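Local structure of Lin1840 protein (Listeria innocua serovar 6a, 4ZOC) at residues E327-L330 / R331-L335. The protein probably hydrolyses terminal, non-reducing beta-D-glucosyl residues to release beta-D-glucose, as a family 3 glycoside hydrolase involved in beta-1,2-glucan metabolism. The protein carries 2 engineered substitutions. Sequence-based numbering, arbitrary orientation.
Sequences EAVL and RMLNL
Arg331 lays its guanidinium back over the preceding turn of helix: Glu327 O sits 3.8 Å above the guanidinium plane, over its centre, and Ala328 N lies over the same face nearer the rim. The chain reaches this position because CG stands anti to the carbonyl carbon (chi1 -69°) and the bend at chi3 folds the end back along the helix. Arg331 NH2 comes to 3.9 Å from Glu327 CB, whereas Glu327 OE1 stays 4.7 Å from Arg331 NH2, too far for a salt bridge, although the opposite charges may still attract weakly. Three residues further on, the side chains of Leu330 and Asn334 cross at a slant: Leu330 CD1 lies 3.8 Å from Asn334 OD1, and Leu330 CG approaches Asn334 ND2. Val329 and Leu333 run side by side, CG1 of the former meeting CD2 of the latter at 3.9 Å. Beneath these pairs lies a regular i to i+4 alpha-helical ladder of four bonds, from Arg331 N to Glu327 O (3.0 Å, N-H...O angle 165°) through to Asn334 N to Leu330 O (2.9 Å). This is helix 322-338, in the TIM-barrel domain of the family 3 fold, away from the glucose and magnesium sites. Its buried residues meet neighbouring elements: Met332 touches Val266 of strand 266-268, Leu333 touches Val6 and Val10 of helix 3-12, and Val329 touches Lys18 of helix 15-21. Polar ends are fixed from outside: NH1 of Arg331 forms a salt bridge with Asp299, which may offset the nearby like charge of Arg258, and Gln3 NE2 hydrogen-bonds OD1 of Asn334.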
loop_
_atom_site.group_PDB
_atom_site.type_symbol
_atom_site.label_atom_id
_atom_site.label_comp_id
_atom_site.label_asym_id
_atom_site.label_seq_id
_atom_site.Cartn_x
_atom_site.Cartn_y
_atom_site.Cartn_z
ATOM N N GLU A 327 22.706 1.725 -32.346
ATOM C CA GLU A 327 21.519 0.861 -32.209
ATOM C C GLU A 327 20.275 1.721 -32.003
ATOM O O GLU A 327 19.255 1.454 -32.620
ATOM C CB GLU A 327 21.703 -0.201 -31.082
ATOM C CG GLU A 327 22.693 -1.307 -31.507
ATOM C CD GLU A 327 23.348 -2.085 -30.378
ATOM O OE1 GLU A 327 22.807 -2.113 -29.248
ATOM O OE2 GLU A 327 24.409 -2.711 -30.660
ATOM N N ALA A 328 20.379 2.733 -31.170
ATOM C CA ALA A 328 19.265 3.617 -30.924
ATOM C C ALA A 328 18.900 4.392 -32.213
ATOM O O ALA A 328 17.731 4.487 -32.594
ATOM C CB ALA A 328 19.594 4.608 -29.802
ATOM N N VAL A 329 19.911 4.894 -32.902
ATOM C CA VAL A 329 19.662 5.599 -34.153
ATOM C C VAL A 329 18.954 4.676 -35.187
ATOM O O VAL A 329 17.985 5.086 -35.839
ATOM C CB VAL A 329 20.963 6.242 -34.700
ATOM C CG1 VAL A 329 20.754 6.766 -36.108
ATOM C CG2 VAL A 329 21.462 7.331 -33.782
ATOM N N LEU A 330 19.441 3.448 -35.370
ATOM C CA LEU A 330 18.857 2.510 -36.274
ATOM C C LEU A 330 17.398 2.257 -35.892
ATOM O O LEU A 330 16.530 2.205 -36.746
ATOM C CB LEU A 330 19.610 1.200 -36.286
ATOM C CG LEU A 330 19.063 0.158 -37.271
ATOM C CD1 LEU A 330 18.915 0.656 -38.703
ATOM C CD2 LEU A 330 19.959 -1.072 -37.207
ATOM N N ARG A 331 17.112 2.093 -34.595
ATOM C CA ARG A 331 15.695 1.976 -34.233
ATOM C C ARG A 331 14.786 3.193 -34.637
ATOM O O ARG A 331 13.646 3.008 -35.170
ATOM C CB ARG A 331 15.571 1.576 -32.753
ATOM C CG ARG A 331 16.052 0.159 -32.499
ATOM C CD ARG A 331 15.728 -0.383 -31.081
ATOM N NE ARG A 331 16.525 0.238 -30.055
ATOM C CZ ARG A 331 17.683 -0.217 -29.566
ATOM N NH1 ARG A 331 18.308 0.447 -28.601
ATOM N NH2 ARG A 331 18.189 -1.355 -30.008
ATOM N N MET A 332 15.306 4.389 -34.445
ATOM C CA MET A 332 14.614 5.638 -34.816
ATOM C C MET A 332 14.366 5.651 -36.338
ATOM O O MET A 332 13.287 5.941 -36.833
ATOM C CB MET A 332 15.431 6.850 -34.347
ATOM C CG MET A 332 15.313 7.204 -32.848
ATOM S SD MET A 332 13.620 7.794 -32.479
ATOM C CE MET A 332 13.721 9.444 -33.232
ATOM N N LEU A 333 15.421 5.340 -37.100
ATOM C CA LEU A 333 15.284 5.374 -38.551
ATOM C C LEU A 333 14.314 4.275 -39.009
ATOM O O LEU A 333 13.482 4.538 -39.905
ATOM C CB LEU A 333 16.636 5.210 -39.196
ATOM C CG LEU A 333 17.493 6.453 -39.381
ATOM C CD1 LEU A 333 17.230 7.681 -38.577
ATOM C CD2 LEU A 333 18.972 6.107 -39.563
ATOM N N ASN A 334 14.360 3.081 -38.382
ATOM C CA ASN A 334 13.430 1.962 -38.709
ATOM C C ASN A 334 11.971 2.379 -38.449
ATOM O O ASN A 334 11.164 2.145 -39.271
ATOM C CB ASN A 334 13.688 0.659 -37.909
ATOM C CG ASN A 334 14.829 -0.174 -38.477
ATOM O OD1 ASN A 334 15.251 0.039 -39.600
ATOM N ND2 ASN A 334 15.363 -1.066 -37.676
ATOM N N LEU A 335 11.675 3.052 -37.328
ATOM C CA LEU A 335 10.334 3.635 -37.101
ATOM C C LEU A 335 9.918 4.566 -38.225
ATOM O O LEU A 335 8.775 4.494 -38.731
ATOM C CB LEU A 335 10.295 4.339 -35.760
ATOM C CG LEU A 335 9.007 5.125 -35.449
ATOM C CD1 LEU A 335 7.785 4.239 -35.464
ATOM C CD2 LEU A 335 9.128 5.872 -34.122
#